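PDB 5G5Y: fructooligosaccharide ABC transporter substrate-binding protein FusA from Streptococcus pneumoniae, which binds short- and long-chain fructooligosaccharides such as kestose, nystose and inulin, preferring tetrasaccharides and larger, for import by the FusABC-MsmK ABC transporter. Local coordinates for residues Lys195-Ala200 with Val231-Gln236; Arg450-Val455 with Asp460-Asp465. One frame throughout, in Å; residues are numbered along the deposited sequence.

Contact 1: Lys195-Ala200 with Val231-Gln236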
loop_
_atom_site.group_PDB
_atom_site.type_symbol
_atom_site.label_atom_id
_atom_site.label_comp_id
_atom_site.label_asym_id
_atom_site.label_seq_id
_atom_site.Cartn_x
_atom_site.Cartn_y
_atom_site.Cartn_z
ATOM N N LYS A 195 7.163 8.741 11.448
ATOM C CA LYS A 195 6.129 9.793 11.346
ATOM C C LYS A 195 4.784 9.391 12.006
ATOM O O LYS A 195 4.004 10.273 12.413
ATOM C CB LYS A 195 5.944 10.305 9.902
ATOM C CG LYS A 195 5.303 9.289 8.947
ATOM C CD LYS A 195 4.925 9.883 7.591
ATOM C CE LYS A 195 6.080 10.564 6.853
ATOM N NZ LYS A 195 7.074 9.551 6.382
ATOM N N PHE A 196 4.529 8.087 12.162
ATOM C CA PHE A 196 3.405 7.601 12.981
ATOM C C PHE A 196 3.216 8.346 14.333
ATOM O O PHE A 196 2.075 8.617 14.788
ATOM C CB PHE A 196 3.552 6.076 13.215
ATOM C CG PHE A 196 2.498 5.507 14.096
ATOM C CD1 PHE A 196 1.221 5.251 13.592
ATOM C CD2 PHE A 196 2.748 5.308 15.430
ATOM C CE1 PHE A 196 0.214 4.767 14.408
ATOM C CE2 PHE A 196 1.737 4.830 16.263
ATOM C CZ PHE A 196 0.472 4.564 15.745
ATOM N N LEU A 197 4.320 8.707 14.978
ATOM C CA LEU A 197 4.249 9.326 16.314
ATOM C C LEU A 197 3.771 10.779 16.271
ATOM O O LEU A 197 3.380 11.315 17.306
ATOM C CB LEU A 197 5.607 9.290 17.032
ATOM C CG LEU A 197 6.096 7.899 17.492
ATOM C CD1 LEU A 197 7.389 8.032 18.289
ATOM C CD2 LEU A 197 5.050 7.152 18.317
ATOM N N PHE A 198 3.814 11.428 15.110
ATOM C CA PHE A 198 3.444 12.854 15.038
ATOM C C PHE A 198 2.014 13.137 15.477
ATOM O O PHE A 198 1.739 14.239 15.982
ATOM C CB PHE A 198 3.709 13.430 13.634
ATOM C CG PHE A 198 5.149 13.868 13.434
ATOM C CD1 PHE A 198 6.221 13.191 14.055
ATOM C CD2 PHE A 198 5.441 14.974 12.648
ATOM C CE1 PHE A 198 7.541 13.612 13.869
ATOM C CE2 PHE A 198 6.752 15.398 12.459
ATOM C CZ PHE A 198 7.806 14.714 13.068
ATOM N N ALA A 199 1.128 12.169 15.264
ATOM C CA ALA A 199 -0.281 12.278 15.609
ATOM C C ALA A 199 -0.526 12.431 17.119
ATOM O O ALA A 199 -1.566 12.972 17.527
ATOM C CB ALA A 199 -1.065 11.090 15.048
ATOM N N ALA A 200 0.452 12.038 17.935
ATOM C CA ALA A 200 0.414 12.385 19.356
ATOM C C ALA A 200 0.332 13.875 19.613
ATOM O O ALA A 200 -0.138 14.259 20.691
ATOM C CB ALA A 200 1.575 11.751 20.123
ATOM N N VAL A 231 8.409 17.247 15.357
ATOM C CA VAL A 231 9.823 17.329 15.046
ATOM C C VAL A 231 10.618 17.680 16.312
ATOM O O VAL A 231 11.657 17.066 16.570
ATOM C CB VAL A 231 10.123 18.328 13.894
ATOM C CG1 VAL A 231 11.627 18.418 13.670
ATOM C CG2 VAL A 231 9.459 17.890 12.612
ATOM N N LYS A 232 10.104 18.609 17.105
ATOM C CA LYS A 232 10.774 19.033 18.335
ATOM C C LYS A 232 10.863 17.851 19.303
ATOM O O LYS A 232 11.850 17.718 20.011
ATOM C CB LYS A 232 10.066 20.201 18.974
ATOM C CG LYS A 232 10.268 21.466 18.162
ATOM C CD LYS A 232 9.483 22.618 18.736
ATOM C CE LYS A 232 10.150 23.123 19.996
ATOM N NZ LYS A 232 9.811 24.551 20.227
ATOM N N PHE A 233 9.878 16.959 19.254
ATOM C CA PHE A 233 9.916 15.749 20.103
ATOM C C PHE A 233 11.038 14.793 19.673
ATOM O O PHE A 233 11.836 14.341 20.505
ATOM C CB PHE A 233 8.550 15.017 20.101
ATOM C CG PHE A 233 8.570 13.722 20.853
ATOM C CD1 PHE A 233 8.584 13.722 22.256
ATOM C CD2 PHE A 233 8.561 12.509 20.186
ATOM C CE1 PHE A 233 8.638 12.530 22.961
ATOM C CE2 PHE A 233 8.595 11.298 20.907
ATOM C CZ PHE A 233 8.615 11.316 22.284
ATOM N N ILE A 234 11.147 14.518 18.368
ATOM C CA ILE A 234 12.191 13.630 17.887
ATOM C C ILE A 234 13.581 14.290 18.176
ATOM O O ILE A 234 14.530 13.583 18.578
ATOM C CB ILE A 234 12.022 13.279 16.398
ATOM C CG1 ILE A 234 10.633 12.632 16.121
ATOM C CG2 ILE A 234 13.136 12.324 15.943
ATOM C CD1 ILE A 234 10.322 11.386 16.910
ATOM N N ARG A 235 13.673 15.605 18.000
ATOM C CA ARG A 235 14.902 16.355 18.415
ATOM C C ARG A 235 15.289 16.135 19.903
ATOM O O ARG A 235 16.461 15.958 20.224
ATOM C CB ARG A 235 14.762 17.825 18.104
ATOM C CG ARG A 235 15.874 18.704 18.655
ATOM C CD ARG A 235 17.233 18.373 18.081
ATOM N NE ARG A 235 18.280 19.195 18.710
ATOM C CZ ARG A 235 19.587 19.096 18.459
ATOM N NH1 ARG A 235 20.051 18.234 17.584
ATOM N NH2 ARG A 235 20.446 19.872 19.118
ATOM N N GLN A 236 14.313 16.173 20.785
ATOM C CA GLN A 236 14.528 15.825 22.196
ATOM C C GLN A 236 15.128 14.451 22.348
ATOM O O GLN A 236 16.092 14.296 23.102
ATOM C CB GLN A 236 13.242 15.871 23.004
ATOM C CG GLN A 236 12.679 17.239 23.299
ATOM C CD GLN A 236 11.368 17.107 24.088
ATOM O OE1 GLN A 236 10.283 17.031 23.509
ATOM N NE2 GLN A 236 11.477 17.020 25.404
#
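F198 reaches from the 3-10 turn 195-200 to helix 225-239 and does most of the joining, with the far end of its ring laid obliquely across V231. Its CZ comes 3.6 Å from V231 CG2, the methyl set anti to the carbonyl carbon and beside the backbone N, and CZ is also 3.5 Å from V231 N, so the ring rests against main chain as well as side chain. One helical turn on, I234 meets the same ring at its edge: I234 CG1 lies near the ring plane, 3.9 Å from F198 CE1, and the two side chains cross at about a right angle. A looser apolar touch extends the seam, L197 CD1 approaching the edge of the F233 ring at 4.4 Å from F233 CE2. Polar atoms contribute within each segment instead, as in F198 N to K195 O (2.9 Å) and R235 N to V231 O. Y227, on the same helix, packs edge-to-face with F198, while I161 and T157 of helix 157-169 touch F233. The result is buried hydrophobic packing of a 3-10 turn on an alpha-helix, within one lobe of a solute-binding protein; the side chain of F198 lies about 8 Å from that of N224, a ligand of the second calcium site.

Contact 2: Arg450-Val455 with Asp460-Asp465; sequences RAEWIV and DTEWDD
W453 and E462 are joined by a hydrogen bond between two antiparallel helices, the indole NE1 donating to E462 OE1 at 2.8 Å. The bond is bent, with an N-H...O angle of 146°; the oxygen is tilted from the indole plane, and the N-H meets it from above the carboxylate plane. The extended glutamate chain brings its carboxylate to the indole edge, and E462 CB also passes 3.6 Å from W453 NE1. Charge gathers beside this bond: E452 OE1 and E462 OE1 are 4.5 Å apart, and K449 forms salt bridges with both, which probably offsets their repulsion; R448 pairs with the other oxygen of E452. Aromatic packing takes over at the six-membered end of the W453 indole. W453 CH2 lies 3.9 Å from W463 CE3, with the two six-membered rings inclined at 49° and their centroids 5.8 Å apart. Having CG anti to its backbone N carries the W463 ring toward W453, and K228 makes a cation-pi contact with it. Y466 meets both indoles, edge-to-face with W453. Helices 429-455 and 459-472 thus form an antiparallel helical hairpin: the axes of segments 450-455 and 460-465 pass 11.4 Å apart at closest approach, their directions 167° apart, with the side chain of W463 about 8 Å from a bound calcium ion.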
loop_
_atom_site.group_PDB
_atom_site.type_symbol
_atom_site.label_atom_id
_atom_site.label_comp_id
_atom_site.label_asym_id
_atom_site.label_seq_id
_atom_site.Cartn_x
_atom_site.Cartn_y
_atom_site.Cartn_z
ATOM N N ARG A 450 13.565 18.209 7.863
ATOM C CA ARG A 450 13.170 17.399 8.994
ATOM C C ARG A 450 14.395 16.709 9.644
ATOM O O ARG A 450 14.533 16.714 10.878
ATOM C CB ARG A 450 12.077 16.407 8.577
ATOM C CG ARG A 450 11.332 15.765 9.706
ATOM C CD ARG A 450 10.479 14.593 9.201
ATOM N NE ARG A 450 11.268 13.416 8.859
ATOM C CZ ARG A 450 10.794 12.168 8.730
ATOM N NH1 ARG A 450 9.506 11.897 8.895
ATOM N NH2 ARG A 450 11.633 11.181 8.474
ATOM N N ALA A 451 15.270 16.144 8.821
ATOM C CA ALA A 451 16.464 15.459 9.298
ATOM C C ALA A 451 17.398 16.481 9.979
ATOM O O ALA A 451 17.935 16.193 11.051
ATOM C CB ALA A 451 17.164 14.760 8.146
ATOM N N GLU A 452 17.567 17.661 9.365
ATOM C CA GLU A 452 18.452 18.713 9.908
ATOM C C GLU A 452 17.967 19.205 11.229
ATOM O O GLU A 452 18.763 19.442 12.141
ATOM C CB GLU A 452 18.528 19.935 8.980
ATOM C CG GLU A 452 19.327 19.698 7.722
ATOM C CD GLU A 452 19.288 20.889 6.749
ATOM O OE1 GLU A 452 18.856 22.005 7.154
ATOM O OE2 GLU A 452 19.696 20.683 5.560
ATOM N N TRP A 453 16.656 19.379 11.353
ATOM C CA TRP A 453 16.084 19.810 12.589
ATOM C C TRP A 453 16.245 18.833 13.711
ATOM O O TRP A 453 16.237 19.247 14.878
ATOM C CB TRP A 453 14.622 20.176 12.427
ATOM C CG TRP A 453 14.448 21.412 11.565
ATOM C CD1 TRP A 453 15.274 22.496 11.468
ATOM C CD2 TRP A 453 13.345 21.672 10.712
ATOM N NE1 TRP A 453 14.750 23.424 10.583
ATOM C CE2 TRP A 453 13.548 22.951 10.131
ATOM C CE3 TRP A 453 12.175 20.976 10.419
ATOM C CZ2 TRP A 453 12.637 23.513 9.257
ATOM C CZ3 TRP A 453 11.261 21.550 9.537
ATOM C CH2 TRP A 453 11.478 22.796 8.990
ATOM N N ILE A 454 16.366 17.552 13.384
ATOM C CA ILE A 454 16.584 16.525 14.398
ATOM C C ILE A 454 18.075 16.383 14.758
ATOM O O ILE A 454 18.417 16.300 15.954
ATOM C CB ILE A 454 16.017 15.169 13.939
ATOM C CG1 ILE A 454 14.481 15.266 13.898
ATOM C CG2 ILE A 454 16.474 14.037 14.880
ATOM C CD1 ILE A 454 13.825 14.221 13.016
ATOM N N VAL A 455 18.932 16.331 13.744
ATOM C CA VAL A 455 20.350 16.065 13.962
ATOM C C VAL A 455 21.085 17.334 14.361
ATOM O O VAL A 455 21.986 17.258 15.177
ATOM C CB VAL A 455 21.016 15.414 12.757
ATOM C CG1 VAL A 455 22.508 15.217 13.001
ATOM C CG2 VAL A 455 20.374 14.055 12.469
ATOM N N ASP A 460 12.852 26.244 15.535
ATOM C CA ASP A 460 12.078 27.445 15.918
ATOM C C ASP A 460 12.406 28.640 15.018
ATOM O O ASP A 460 11.498 29.310 14.548
ATOM C CB ASP A 460 12.251 27.855 17.397
ATOM C CG ASP A 460 11.588 26.892 18.365
ATOM O OD1 ASP A 460 10.661 26.142 17.981
ATOM O OD2 ASP A 460 12.009 26.872 19.544
ATOM N N THR A 461 13.682 28.853 14.717
ATOM C CA THR A 461 14.079 30.020 13.935
ATOM C C THR A 461 13.870 29.836 12.436
ATOM O O THR A 461 13.606 30.806 11.720
ATOM C CB THR A 461 15.527 30.441 14.289
ATOM O OG1 THR A 461 15.537 30.729 15.688
ATOM C CG2 THR A 461 15.943 31.677 13.541
ATOM N N GLU A 462 13.944 28.592 11.971
ATOM C CA GLU A 462 13.922 28.290 10.556
ATOM C C GLU A 462 12.509 28.001 10.026
ATOM O O GLU A 462 12.322 27.956 8.804
ATOM C CB GLU A 462 14.803 27.059 10.285
ATOM C CG GLU A 462 16.278 27.327 10.507
ATOM C CD GLU A 462 17.192 26.162 10.149
ATOM O OE1 GLU A 462 16.733 25.161 9.524
ATOM O OE2 GLU A 462 18.407 26.299 10.446
ATOM N N TRP A 463 11.555 27.805 10.940
ATOM C CA TRP A 463 10.206 27.348 10.572
ATOM C C TRP A 463 9.496 28.272 9.586
ATOM O O TRP A 463 8.982 27.803 8.554
ATOM C CB TRP A 463 9.372 27.099 11.830
ATOM C CG TRP A 463 7.975 26.574 11.574
ATOM C CD1 TRP A 463 6.808 27.259 11.709
ATOM C CD2 TRP A 463 7.628 25.248 11.170
ATOM N NE1 TRP A 463 5.741 26.433 11.398
ATOM C CE2 TRP A 463 6.222 25.196 11.068
ATOM C CE3 TRP A 463 8.376 24.088 10.884
ATOM C CZ2 TRP A 463 5.548 24.036 10.688
ATOM C CZ3 TRP A 463 7.709 22.937 10.522
ATOM C CH2 TRP A 463 6.304 22.917 10.429
ATOM N N ASP A 464 9.474 29.571 9.883
ATOM C CA ASP A 464 8.744 30.534 9.033
ATOM C C ASP A 464 9.327 30.594 7.618
ATOM O O ASP A 464 8.565 30.555 6.628
ATOM C CB ASP A 464 8.656 31.936 9.674
ATOM C CG ASP A 464 7.606 32.028 10.776
ATOM O OD1 ASP A 464 6.827 31.065 11.004
ATOM O OD2 ASP A 464 7.546 33.094 11.428
ATOM N N ASP A 465 10.652 30.606 7.492
ATOM C CA ASP A 465 11.250 30.615 6.135
ATOM C C ASP A 465 10.998 29.304 5.370
ATOM O O ASP A 465 10.905 29.287 4.143
ATOM C CB ASP A 465 12.759 30.852 6.156
ATOM C CG ASP A 465 13.136 32.312 6.427
ATOM O OD1 ASP A 465 12.279 33.194 6.395
ATOM O OD2 ASP A 465 14.327 32.568 6.670
#

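Overall arrangement
Helix 225-239 ties the two contacts together, their centres about 13 Å apart on the same side of the chain's centre. Contact 1 is fully buried and its side-chain contacts are all apolar, where a 3-10 segment packs on a helix. Contact 2, farther out and partly exposed, pairs an aromatic inner side with a cluster of charged side chains. The comparison illustrates how chemistry follows depth. They hold different elements but share a border: K232 NZ makes a salt bridge with D460 OD1 (2.9 Å), R235 NH1 probably donates to I454 O, and W453 also packs on V231. Both lie near the second calcium site, whose ligands D223 and N224 immediately precede helix 225-239.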